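Local coordinates for protein 1-carboxybiuret hydrolase subunit AtzE (Pseudomonas sp., PDB 6C62) that hydrolyses 1-carboxybiuret to urea-1,3-dicarboxylate and ammonia in bacterial atrazine degradation, working in a heterotetramer of two AtzE and two AtzG subunits, at residues A[17-22]-A[46-51]; A[193-197]-A[227-233]; A[214-218]-A[444-448]; A[221-227]-A[240-246]; A[413-417]-A[452-456]. All coordinates share one frame. Where two conformers were deposited one is given. Numbering follows the deposited sequence.

Contact 1: A[17-22]-A[46-51]; sequences ARDVCE and ARAEAD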
# COMPACT_ATOMS: atom_id res chain seq x y z
N ALA A 17 22.44 -7.78 40.47
CA ALA A 17 22.26 -7.19 39.16
C ALA A 17 23.28 -6.08 38.92
O ALA A 17 23.82 -5.90 37.80
CB ALA A 17 20.83 -6.68 38.98
N ARG A 18 23.55 -5.30 39.95
CA ARG A 18 24.54 -4.24 39.83
C ARG A 18 25.92 -4.82 39.48
O ARG A 18 26.63 -4.24 38.65
CB ARG A 18 24.58 -3.39 41.11
CG ARG A 18 25.59 -2.25 41.14
CD ARG A 18 25.25 -1.26 40.02
NE ARG A 18 26.18 -0.16 39.97
CZ ARG A 18 26.14 0.94 40.71
NH1 ARG A 18 27.11 1.86 40.56
NH2 ARG A 18 25.15 1.17 41.56
N ASP A 19 26.32 -5.92 40.10
CA ASP A 19 27.62 -6.55 39.70
C ASP A 19 27.65 -7.05 38.26
O ASP A 19 28.69 -6.96 37.58
CB ASP A 19 27.97 -7.75 40.62
CG ASP A 19 28.46 -7.32 42.02
OD1 ASP A 19 28.74 -6.13 42.25
OD2 ASP A 19 28.58 -8.20 42.90
N VAL A 20 26.54 -7.62 37.81
CA VAL A 20 26.41 -8.06 36.43
C VAL A 20 26.52 -6.88 35.46
O VAL A 20 27.23 -6.97 34.46
CB VAL A 20 25.09 -8.83 36.20
CG1 VAL A 20 24.85 -9.07 34.71
CG2 VAL A 20 25.18 -10.18 36.91
N CYS A 21 25.85 -5.78 35.79
CA CYS A 21 25.97 -4.54 35.03
C CYS A 21 27.43 -3.98 34.96
O CYS A 21 27.96 -3.63 33.87
CB CYS A 21 25.02 -3.49 35.67
SG CYS A 21 25.16 -1.89 34.94
N GLU A 22 28.09 -3.90 36.12
CA GLU A 22 29.47 -3.44 36.17
C GLU A 22 30.45 -4.35 35.38
O GLU A 22 31.33 -3.83 34.71
CB GLU A 22 29.96 -3.33 37.62
CG GLU A 22 29.26 -2.29 38.50
CD GLU A 22 29.34 -0.87 37.96
OE1 GLU A 22 30.31 -0.54 37.25
OE2 GLU A 22 28.44 -0.07 38.27
N ALA A 46 21.89 2.43 33.12
CA ALA A 46 22.15 1.05 33.39
C ALA A 46 22.28 0.78 34.88
O ALA A 46 21.75 -0.20 35.39
CB ALA A 46 23.42 0.62 32.71
N ARG A 47 23.04 1.64 35.56
CA ARG A 47 23.28 1.43 36.97
C ARG A 47 21.98 1.60 37.77
O ARG A 47 21.78 0.82 38.71
CB ARG A 47 24.37 2.36 37.52
CG ARG A 47 25.72 1.96 37.01
CD ARG A 47 26.81 3.01 37.23
NE ARG A 47 28.13 2.44 37.04
CZ ARG A 47 29.23 3.13 36.76
NH1 ARG A 47 29.18 4.46 36.64
NH2 ARG A 47 30.37 2.50 36.61
N ALA A 48 21.15 2.57 37.41
CA ALA A 48 19.87 2.78 38.12
C ALA A 48 18.91 1.62 37.85
O ALA A 48 18.20 1.21 38.78
CB ALA A 48 19.21 4.07 37.74
N GLU A 49 18.89 1.08 36.63
CA GLU A 49 18.05 -0.08 36.33
C GLU A 49 18.45 -1.33 37.11
O GLU A 49 17.57 -2.06 37.65
CB GLU A 49 17.95 -0.38 34.83
CG GLU A 49 17.05 0.62 34.07
CD GLU A 49 17.09 0.48 32.51
OE1 GLU A 49 18.00 -0.18 31.94
OE2 GLU A 49 16.24 1.09 31.81
N ALA A 50 19.75 -1.57 37.16
CA ALA A 50 20.31 -2.72 37.89
C ALA A 50 20.02 -2.56 39.40
O ALA A 50 19.53 -3.53 40.07
CB ALA A 50 21.80 -2.85 37.61
N ASP A 51 20.28 -1.37 39.91
CA ASP A 51 19.94 -1.07 41.30
C ASP A 51 18.45 -1.37 41.64
O ASP A 51 18.14 -1.94 42.69
CB ASP A 51 20.24 0.38 41.63
CG ASP A 51 21.77 0.65 41.90
OD1 ASP A 51 22.67 -0.29 41.90
OD2 ASP A 51 22.09 1.85 42.15
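Segments 17-22 and 46-51, on helices 17-35 and 43-58, run roughly antiparallel, their axes 153° apart in direction and 8.3 Å apart at closest approach, a spacing that small residues permit. Ala50 is the central bump: its CB sits in the hollow bounded by Ala17, Arg18 and Cys21, 3.8 Å from Arg18 CA, 3.8 Å from Cys21 CB and 4.2 Å from Ala17 CB. One turn earlier Ala46 presents a second small knob, its CB 3.8 Å from Cys21 SG, so that the sulfur lies beside both alanines. Behind this seam Ala46 rests on Val113 and Leu115 of strand 113-118, which places the helix pair against the edge region of the central amidase sheet. Along the more exposed flank the long side chains close over the groove. The Arg18 guanidinium lays one face on Arg47 CG and reaches Asp51 with NH2 2.9 Å from OD1. Glu22 grips Arg47 in two hydrogen bonds, OE2 to NE at 2.8 Å and OE1 to NH2 at 3.1 Å, and its OE2 also takes Arg18 NE at 2.8 Å. Two arginines thus approach to 3.7 Å between Arg18 NH1 and Arg47 NE because Glu22 and Asp51 balance their charges in one salt-bridge network.

Contact 2: A[193-197]-A[227-233]; sequences RLSRR and QGPDPLD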
# COMPACT_ATOMS: atom_id res chain seq x y z
N ARG A 193 4.90 -8.52 13.37
CA ARG A 193 4.83 -9.10 14.70
C ARG A 193 5.19 -8.11 15.83
O ARG A 193 4.51 -8.02 16.84
CB ARG A 193 5.77 -10.33 14.75
CG ARG A 193 5.92 -10.98 16.10
CD ARG A 193 4.69 -11.72 16.58
NE ARG A 193 4.59 -13.03 15.93
CZ ARG A 193 3.65 -13.94 16.23
NH1 ARG A 193 3.66 -15.12 15.62
NH2 ARG A 193 2.69 -13.67 17.06
N LEU A 194 6.38 -7.49 15.69
CA LEU A 194 6.93 -6.64 16.72
C LEU A 194 6.82 -5.16 16.33
O LEU A 194 7.13 -4.74 15.19
CB LEU A 194 8.38 -7.02 17.00
CG LEU A 194 8.71 -8.35 17.57
CD1 LEU A 194 10.17 -8.40 17.99
CD2 LEU A 194 7.86 -8.69 18.80
N SER A 195 6.37 -4.37 17.30
CA SER A 195 6.06 -2.94 17.07
C SER A 195 7.29 -2.17 16.64
O SER A 195 8.39 -2.32 17.24
CB SER A 195 5.53 -2.30 18.33
OG SER A 195 5.38 -0.89 18.11
N ARG A 196 7.12 -1.35 15.64
CA ARG A 196 8.23 -0.55 15.11
C ARG A 196 8.21 0.88 15.69
O ARG A 196 9.04 1.69 15.34
CB ARG A 196 8.13 -0.47 13.58
CG ARG A 196 8.30 -1.83 12.97
CD ARG A 196 8.34 -1.85 11.45
NE ARG A 196 7.30 -1.06 10.78
CZ ARG A 196 7.13 -1.03 9.46
NH1 ARG A 196 7.90 -1.78 8.65
NH2 ARG A 196 6.20 -0.29 8.95
N ARG A 197 7.28 1.17 16.59
CA ARG A 197 7.10 2.51 17.12
C ARG A 197 8.31 2.98 17.98
O ARG A 197 8.83 2.26 18.82
CB ARG A 197 5.80 2.56 17.93
CG ARG A 197 5.53 3.96 18.49
CD ARG A 197 4.08 4.18 18.82
NE ARG A 197 3.54 3.22 19.80
CZ ARG A 197 3.39 3.47 21.10
NH1 ARG A 197 3.75 4.62 21.61
NH2 ARG A 197 2.80 2.56 21.91
N GLN A 227 6.69 -9.14 22.53
CA GLN A 227 5.44 -9.41 21.79
C GLN A 227 4.25 -8.65 22.34
O GLN A 227 4.20 -8.37 23.53
CB GLN A 227 5.09 -10.88 21.88
CG GLN A 227 5.82 -11.83 20.94
CD GLN A 227 5.12 -13.18 20.94
OE1 GLN A 227 3.97 -13.26 20.56
NE2 GLN A 227 5.82 -14.24 21.38
N GLY A 228 3.29 -8.34 21.46
CA GLY A 228 2.05 -7.73 21.90
C GLY A 228 1.58 -6.70 20.89
O GLY A 228 2.41 -5.99 20.29
N PRO A 229 0.26 -6.57 20.74
CA PRO A 229 -0.29 -5.52 19.87
C PRO A 229 0.11 -4.13 20.30
O PRO A 229 0.43 -3.92 21.45
CB PRO A 229 -1.81 -5.69 19.98
CG PRO A 229 -2.03 -6.48 21.21
CD PRO A 229 -0.80 -7.27 21.52
N ASP A 230 0.19 -3.22 19.34
CA ASP A 230 0.43 -1.84 19.60
C ASP A 230 -0.45 -1.07 18.60
O ASP A 230 -0.04 -0.84 17.43
CB ASP A 230 1.89 -1.53 19.35
CG ASP A 230 2.24 -0.07 19.61
OD1 ASP A 230 1.33 0.69 20.03
OD2 ASP A 230 3.42 0.31 19.40
N PRO A 231 -1.67 -0.69 19.04
CA PRO A 231 -2.59 0.07 18.14
C PRO A 231 -2.00 1.39 17.63
O PRO A 231 -2.50 1.91 16.67
CB PRO A 231 -3.81 0.35 19.04
CG PRO A 231 -3.38 0.10 20.44
CD PRO A 231 -2.27 -0.95 20.36
N LEU A 232 -1.00 1.97 18.29
CA LEU A 232 -0.38 3.17 17.76
C LEU A 232 0.67 2.89 16.67
O LEU A 232 1.23 3.80 16.17
CB LEU A 232 0.25 4.01 18.86
CG LEU A 232 -0.72 4.48 19.97
CD1 LEU A 232 0.02 5.23 21.07
CD2 LEU A 232 -1.80 5.37 19.40
N ASP A 233 0.94 1.62 16.32
CA ASP A 233 1.97 1.29 15.34
C ASP A 233 1.28 0.84 14.04
O ASP A 233 0.66 -0.21 14.01
CB ASP A 233 2.88 0.16 15.85
CG ASP A 233 3.96 -0.22 14.84
OD1 ASP A 233 4.56 0.73 14.26
OD2 ASP A 233 4.24 -1.43 14.63
O HOH W 1 2.38 -11.77 18.97
O HOH W 2 3.71 -9.29 18.87
O HOH W 3 4.94 -3.80 13.46
O HOH W 4 5.46 -6.02 19.71
O HOH W 5 4.98 0.61 11.87
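Asp230 binds Arg197 through both carboxylate oxygens, OD2 to NE at 2.9 Å and OD1 to NH2 at 3.0 Å, in a two-pronged salt bridge. The same OD2 accepts the Ser195 hydroxyl, OG to OD2 2.6 Å, while Ser195 OG in turn takes Arg197 N at 3.2 Å in an ST turn. Asp233 adds a bond to the backbone, its OD2 3.1 Å from Arg196 N. These two aspartates bracket a type I turn, Asp230 to Asp233, in which Asp230 OD1 also accepts from Leu232 N at 3.2 Å, an Asx turn; the loop following helix 216-226 is thereby laid along the one between strands 185-188 and 208-213. Gly228, whose backbone angles call for glycine, lies where waters fill the gap: water 2 joins Arg193 O to Gly228 N, and water 4 joins Ser195 N to Gly228 O. Water 1 links Arg193 NH2 with Gln227 OE1, although Arg193 has its main partner in Glu437 and Gln227 in Gln242. Arg196 forms a salt bridge with an acidic side chain of the AtzG chain. Outside the polar core, Leu232 CB lies over one face of the Arg197 guanidinium, 3.5 Å from NE, and Leu194 CD2 sits 3.9 Å from Gln227 CA.

Contact 3: A[214-218]-A[444-448]; sequences DSVEG and GKVLQ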
# COMPACT_ATOMS: atom_id res chain seq x y z
N ASP A 214 23.03 -14.67 22.54
CA ASP A 214 24.08 -15.64 22.80
C ASP A 214 23.61 -17.09 22.83
O ASP A 214 24.42 -18.01 23.03
CB ASP A 214 24.78 -15.29 24.10
CG ASP A 214 23.90 -15.52 25.34
OD1 ASP A 214 22.66 -15.86 25.27
OD2 ASP A 214 24.46 -15.32 26.42
N SER A 215 22.32 -17.30 22.65
CA SER A 215 21.73 -18.63 22.74
C SER A 215 20.33 -18.57 22.17
O SER A 215 19.73 -17.47 22.09
CB SER A 215 21.63 -19.11 24.18
OG SER A 215 20.87 -18.17 24.92
N VAL A 216 19.80 -19.72 21.78
CA VAL A 216 18.44 -19.74 21.28
C VAL A 216 17.38 -19.41 22.38
O VAL A 216 16.34 -18.80 22.09
CB VAL A 216 18.16 -21.04 20.45
CG1 VAL A 216 18.00 -22.23 21.35
CG2 VAL A 216 16.90 -20.81 19.58
N GLU A 217 17.66 -19.76 23.63
CA GLU A 217 16.82 -19.38 24.76
C GLU A 217 16.76 -17.88 24.89
O GLU A 217 15.72 -17.33 25.16
CB GLU A 217 17.33 -19.94 26.12
CG GLU A 217 17.22 -21.44 26.28
CD GLU A 217 18.41 -22.22 25.69
OE1 GLU A 217 19.30 -21.66 24.96
OE2 GLU A 217 18.47 -23.45 25.95
N GLY A 218 17.92 -17.22 24.70
CA GLY A 218 17.99 -15.74 24.67
C GLY A 218 17.04 -15.14 23.66
O GLY A 218 16.35 -14.18 23.97
N GLY A 444 15.84 -24.42 15.97
CA GLY A 444 17.08 -23.91 16.51
C GLY A 444 17.56 -24.64 17.75
O GLY A 444 18.77 -24.91 17.90
N LYS A 445 16.62 -24.94 18.64
CA LYS A 445 16.92 -25.61 19.89
C LYS A 445 17.50 -27.04 19.63
O LYS A 445 18.46 -27.46 20.30
CB LYS A 445 15.67 -25.69 20.74
CG LYS A 445 15.87 -26.35 22.11
CD LYS A 445 17.00 -25.67 22.87
CE LYS A 445 16.82 -25.81 24.38
NZ LYS A 445 17.02 -27.23 24.77
N VAL A 446 16.95 -27.76 18.65
CA VAL A 446 17.53 -29.04 18.25
C VAL A 446 18.96 -28.87 17.73
O VAL A 446 19.85 -29.64 18.13
CB VAL A 446 16.68 -29.77 17.19
CG1 VAL A 446 17.42 -31.02 16.61
CG2 VAL A 446 15.34 -30.16 17.79
N LEU A 447 19.21 -27.83 16.91
CA LEU A 447 20.57 -27.62 16.47
C LEU A 447 21.50 -27.32 17.64
O LEU A 447 22.66 -27.76 17.65
CB LEU A 447 20.70 -26.56 15.37
CG LEU A 447 20.04 -26.87 14.02
CD1 LEU A 447 20.21 -25.68 13.07
CD2 LEU A 447 20.56 -28.14 13.36
N GLN A 448 21.03 -26.52 18.59
CA GLN A 448 21.81 -26.17 19.75
C GLN A 448 22.13 -27.38 20.64
O GLN A 448 23.27 -27.53 21.08
CB GLN A 448 21.13 -25.08 20.60
CG GLN A 448 22.08 -24.45 21.62
CD GLN A 448 21.41 -23.33 22.38
OE1 GLN A 448 21.49 -22.17 22.02
NE2 GLN A 448 20.71 -23.71 23.42
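Asp214, at the end of strand 208-213, accepts the Ser215 hydroxyl, OG to OD1 2.9 Å, just before the next helix begins. Ser215 is the N-cap of helix 216-226: its OG accepts Gly218 N at 3.1 Å. Val216 follows with its side chain toward helix 437-449, CG1 3.8 Å from Lys445 CA and CG2 4.3 Å from Gly444 C; a CB on Gly444 would crowd that methyl. The Val216 amide, in the first turn, finds its acceptor across the gap, N to Gln448 OE1 at 3.0 Å and almost linear. Glu217 completes the clasp by taking Gln448 NE2 on OE1 at 2.9 Å. Its OE2 lies 3.3 Å from Lys445 CE, but the Lys445 amine forms its salt bridge with Asp449. Behind the pair, Val216 and Gln448 both touch Trp185 of the central sheet. One carboxamide thus serves as acceptor for a first-turn amide and donor to a carboxylate, tying the start of one helix to the side of another near the C-terminus.

Contact 4: A[221-227]-A[240-246]; sequences LAYDAMQ and RIQPSVP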
# COMPACT_ATOMS: atom_id res chain seq x y z
N LEU A 221 13.28 -15.82 24.94
CA LEU A 221 12.92 -15.00 26.12
C LEU A 221 12.71 -13.54 25.72
O LEU A 221 11.76 -12.93 26.19
CB LEU A 221 14.02 -15.03 27.23
CG LEU A 221 14.12 -16.36 27.97
CD1 LEU A 221 15.46 -16.49 28.60
CD2 LEU A 221 13.05 -16.50 29.02
N ALA A 222 13.59 -13.01 24.85
CA ALA A 222 13.52 -11.60 24.47
C ALA A 222 12.30 -11.38 23.57
O ALA A 222 11.55 -10.43 23.73
CB ALA A 222 14.80 -11.21 23.77
N TYR A 223 12.13 -12.29 22.61
CA TYR A 223 10.95 -12.30 21.73
C TYR A 223 9.65 -12.33 22.54
O TYR A 223 8.79 -11.48 22.35
CB TYR A 223 11.05 -13.45 20.76
CG TYR A 223 9.82 -13.75 19.95
CD1 TYR A 223 9.22 -12.77 19.18
CD2 TYR A 223 9.24 -15.01 19.96
CE1 TYR A 223 8.07 -13.05 18.43
CE2 TYR A 223 8.15 -15.33 19.18
CZ TYR A 223 7.53 -14.32 18.43
OH TYR A 223 6.42 -14.58 17.71
N ASP A 224 9.52 -13.24 23.48
CA ASP A 224 8.29 -13.25 24.34
C ASP A 224 8.04 -11.96 25.12
O ASP A 224 6.93 -11.42 25.10
CB ASP A 224 8.27 -14.44 25.29
CG ASP A 224 7.95 -15.78 24.55
OD1 ASP A 224 7.87 -15.81 23.24
OD2 ASP A 224 7.83 -16.82 25.29
N ALA A 225 9.10 -11.38 25.65
CA ALA A 225 9.02 -10.10 26.35
C ALA A 225 8.54 -8.94 25.47
O ALA A 225 7.84 -8.03 25.97
CB ALA A 225 10.38 -9.78 26.98
N MET A 226 8.91 -8.98 24.20
CA MET A 226 8.65 -7.89 23.26
C MET A 226 7.28 -7.98 22.50
O MET A 226 6.80 -7.02 21.93
CB MET A 226 9.80 -7.88 22.25
CG MET A 226 11.06 -7.37 22.88
SD MET A 226 12.33 -6.99 21.63
CE MET A 226 12.76 -8.62 21.07
N GLN A 227 6.69 -9.14 22.53
CA GLN A 227 5.44 -9.41 21.79
C GLN A 227 4.25 -8.65 22.34
O GLN A 227 4.20 -8.37 23.53
CB GLN A 227 5.09 -10.88 21.88
CG GLN A 227 5.82 -11.83 20.94
CD GLN A 227 5.12 -13.18 20.94
OE1 GLN A 227 3.97 -13.26 20.56
NE2 GLN A 227 5.82 -14.24 21.38
N ARG A 240 -2.48 -10.87 19.32
CA ARG A 240 -2.22 -11.40 20.66
C ARG A 240 -0.82 -11.97 20.80
O ARG A 240 -0.14 -12.19 19.81
CB ARG A 240 -3.25 -12.47 21.01
CG ARG A 240 -3.03 -13.78 20.25
CD ARG A 240 -4.02 -14.89 20.66
NE ARG A 240 -3.90 -16.03 19.77
CZ ARG A 240 -4.43 -16.08 18.55
NH1 ARG A 240 -5.14 -15.08 18.07
NH2 ARG A 240 -4.24 -17.15 17.79
N ILE A 241 -0.43 -12.21 22.05
CA ILE A 241 0.84 -12.82 22.37
C ILE A 241 0.77 -14.34 22.15
O ILE A 241 -0.20 -14.96 22.56
CB ILE A 241 1.19 -12.50 23.84
CG1 ILE A 241 1.32 -10.97 24.00
CG2 ILE A 241 2.43 -13.23 24.25
CD1 ILE A 241 1.70 -10.53 25.40
N GLN A 242 1.77 -14.92 21.48
CA GLN A 242 1.89 -16.36 21.24
C GLN A 242 3.25 -16.80 21.81
O GLN A 242 4.29 -16.74 21.11
CB GLN A 242 1.82 -16.67 19.74
CG GLN A 242 0.49 -16.34 19.05
CD GLN A 242 0.53 -16.72 17.56
OE1 GLN A 242 1.23 -16.10 16.75
NE2 GLN A 242 -0.22 -17.73 17.21
N PRO A 243 3.27 -17.20 23.09
CA PRO A 243 4.59 -17.43 23.73
C PRO A 243 5.38 -18.58 23.09
O PRO A 243 4.84 -19.58 22.77
CB PRO A 243 4.25 -17.72 25.21
CG PRO A 243 2.87 -17.15 25.41
CD PRO A 243 2.16 -17.31 24.08
N SER A 244 6.67 -18.37 22.86
CA SER A 244 7.55 -19.40 22.33
C SER A 244 8.34 -20.17 23.40
O SER A 244 8.70 -21.33 23.19
CB SER A 244 8.55 -18.76 21.37
OG SER A 244 9.41 -17.82 22.08
N VAL A 245 8.60 -19.54 24.55
CA VAL A 245 9.45 -20.15 25.58
C VAL A 245 8.90 -21.50 26.08
O VAL A 245 9.66 -22.42 26.16
CB VAL A 245 9.73 -19.19 26.76
CG1 VAL A 245 10.37 -19.93 27.98
CG2 VAL A 245 10.67 -18.07 26.29
N PRO A 246 7.58 -21.61 26.35
CA PRO A 246 7.06 -22.89 26.87
C PRO A 246 7.22 -24.09 25.95
O PRO A 246 7.23 -25.21 26.43
CB PRO A 246 5.55 -22.60 27.07
CG PRO A 246 5.44 -21.14 27.23
CD PRO A 246 6.55 -20.57 26.38
O HOH W 6 5.33 -16.89 18.44
O HOH W 1 2.38 -11.77 18.97
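Asp224 spreads its carboxylate over the backbone of Ser244 and Val245: OD1 accepts Ser244 N at 2.9 Å and Ser244 OG at 2.8 Å, and OD2 accepts Val245 N at 2.9 Å. Gln227 does the matching job one turn later, just where the helix ends. Its carboxamide pairs with the backbone of Gln242 as another strand would, OE1 accepting Gln242 N at 2.9 Å and NE2 donating to Gln242 O at 2.9 Å. Helix 216-226 of the amidase fold thus holds, along one side, the irregular chain that returns toward strand 257-260, the two running in opposite senses so that Leu221 faces Val245 and Gln227 faces Ile241. Water 1 extends the Gln227 site, bridging OE1 to Arg240 O at 2.7 Å each, and water 6 lies 2.7 Å from Tyr223 OH and 2.9 Å from Gln242 O. The Tyr223 ring turns its edge to Ser244 OG, 3.5 Å from CD2, while its other neighbours include Leu441 of helix 437-449. Apolar contact closes the far end, where Leu221 CD2 meets Val245 CG2 at 3.9 Å. Beyond the helix, Arg240 donates to the backbone of the AtzG chain, and the Gln242 side chain bonds Arg193.

Contact 5: A[413-417]-A[452-456]; sequences AAPTW and IARLK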
# COMPACT_ATOMS: atom_id res chain seq x y z
N ALA A 413 18.32 -17.40 12.57
CA ALA A 413 19.67 -17.55 12.04
C ALA A 413 20.54 -18.24 13.10
O ALA A 413 20.76 -17.73 14.19
CB ALA A 413 20.27 -16.23 11.65
N ALA A 414 20.88 -19.48 12.81
CA ALA A 414 21.61 -20.35 13.73
C ALA A 414 23.11 -20.37 13.36
O ALA A 414 23.46 -20.64 12.20
CB ALA A 414 21.05 -21.76 13.65
N PRO A 415 24.00 -20.09 14.32
CA PRO A 415 25.45 -19.97 14.03
C PRO A 415 26.13 -21.36 13.96
O PRO A 415 25.92 -22.17 14.86
CB PRO A 415 25.97 -19.15 15.20
CG PRO A 415 25.05 -19.53 16.33
CD PRO A 415 23.69 -19.76 15.71
N THR A 416 26.82 -21.64 12.86
CA THR A 416 27.55 -22.89 12.66
C THR A 416 29.00 -22.60 12.24
O THR A 416 29.37 -21.43 11.93
CB THR A 416 26.91 -23.79 11.59
OG1 THR A 416 27.19 -23.26 10.31
CG2 THR A 416 25.37 -23.90 11.73
N TRP A 417 29.83 -23.65 12.30
CA TRP A 417 31.28 -23.50 12.22
C TRP A 417 31.79 -24.55 11.23
O TRP A 417 32.27 -25.58 11.63
CB TRP A 417 31.91 -23.65 13.61
CG TRP A 417 31.44 -22.55 14.53
CD1 TRP A 417 30.31 -22.56 15.30
CD2 TRP A 417 32.05 -21.30 14.73
NE1 TRP A 417 30.21 -21.39 15.99
CE2 TRP A 417 31.25 -20.58 15.65
CE3 TRP A 417 33.19 -20.68 14.20
CZ2 TRP A 417 31.57 -19.28 16.07
CZ3 TRP A 417 33.52 -19.40 14.65
CH2 TRP A 417 32.71 -18.72 15.56
N ILE A 452 25.69 -28.58 16.98
CA ILE A 452 25.88 -28.07 15.62
C ILE A 452 25.83 -26.53 15.53
O ILE A 452 26.60 -25.93 14.80
CB ILE A 452 24.82 -28.65 14.67
CG1 ILE A 452 25.00 -30.19 14.53
CG2 ILE A 452 24.88 -28.00 13.29
CD1 ILE A 452 26.39 -30.61 14.06
N ALA A 453 24.88 -25.93 16.24
CA ALA A 453 24.76 -24.48 16.36
C ALA A 453 25.26 -24.04 17.71
O ALA A 453 24.73 -24.50 18.75
CB ALA A 453 23.31 -24.03 16.14
N ARG A 454 26.22 -23.12 17.72
CA ARG A 454 26.84 -22.65 18.97
C ARG A 454 27.63 -21.38 18.73
O ARG A 454 27.93 -21.05 17.62
CB ARG A 454 27.77 -23.73 19.53
CG ARG A 454 28.85 -24.15 18.56
CD ARG A 454 29.75 -25.26 19.14
NE ARG A 454 30.97 -25.43 18.34
CZ ARG A 454 31.04 -26.05 17.16
NH1 ARG A 454 29.96 -26.60 16.53
NH2 ARG A 454 32.22 -26.08 16.54
N LEU A 455 27.98 -20.70 19.80
CA LEU A 455 28.91 -19.56 19.76
C LEU A 455 30.31 -20.08 20.00
O LEU A 455 30.49 -21.19 20.40
CB LEU A 455 28.59 -18.54 20.87
CG LEU A 455 27.67 -17.37 20.51
CD1 LEU A 455 26.28 -17.88 20.25
CD2 LEU A 455 27.66 -16.28 21.55
N LYS A 456 31.32 -19.28 19.79
CA LYS A 456 32.65 -19.72 20.28
C LYS A 456 33.12 -18.66 21.25
O LYS A 456 33.38 -17.55 20.84
CB LYS A 456 33.56 -19.97 19.08
CG LYS A 456 33.46 -21.42 18.60
CD LYS A 456 34.52 -21.70 17.51
CE LYS A 456 34.56 -23.16 17.15
NZ LYS A 456 35.12 -23.35 15.78
O HOH W 7 29.00 -26.08 13.41
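Ala414, Pro415 and Ala453 form a small apolar centre where the C-terminal tail crosses the end of strand 411-416, a strand in the middle of the mixed amidase sheet. Ala453 CB lies 4.1 Å from Ala414 CB and 4.3 Å from Pro415 CD, while Leu455 CD1 adds a looser contact 4.4 Å from Pro415 CG. Trp185 of the neighbouring strand 185-188 touches all four residues. The tail crosses steeply, the end-to-end directions of 414-417 and 452-456 being 75° apart, so its backbone meets the strand at one crossing: Pro415 O accepts Arg454 N at 3.0 Å and also receives a CA-H...O contact from Ala453 CA at 3.0 Å. Farther out, Trp417 provides the broadest surface. Its indole NE1 donates to Arg454 O at 2.8 Å, and Lys456 CD stands 3.6 Å from the centroid of the six-membered ring, 8° off its normal, a CH-pi contact. The Arg454 guanidinium lies with one face over Trp417 CD1, although its NH1 is held mainly by Gly451 O. At the polar edge a single water joins the two segments, accepting from Trp417 N at 2.8 Å and donating to Ile452 O at 2.8 Å.

Overall arrangement
Along the chain contact 1 closes first, pairing two N-terminal helices near one end of the sheet, with its centre 24 to 29 Å from those of the others. The remaining four form two touching pairs. Contacts 2 and 4 share Gln227 and one water, their centres 13 Å apart, and both reach the AtzG chain; contacts 3 and 5 lie 9 Å apart, joined by the backbone pair Leu447 O and Ala453 N. Helix 216-226 connects the pairs, its start in contact 3 and its end in contact 4, nested inside the loop closed by contact 3. Contact 3 fastens helix 437-449 to mid-chain helix 216-226, contact 5 lays the following tail on central-sheet strand 411-416, and contacts 2 and 4 shape loops facing the partner subunit.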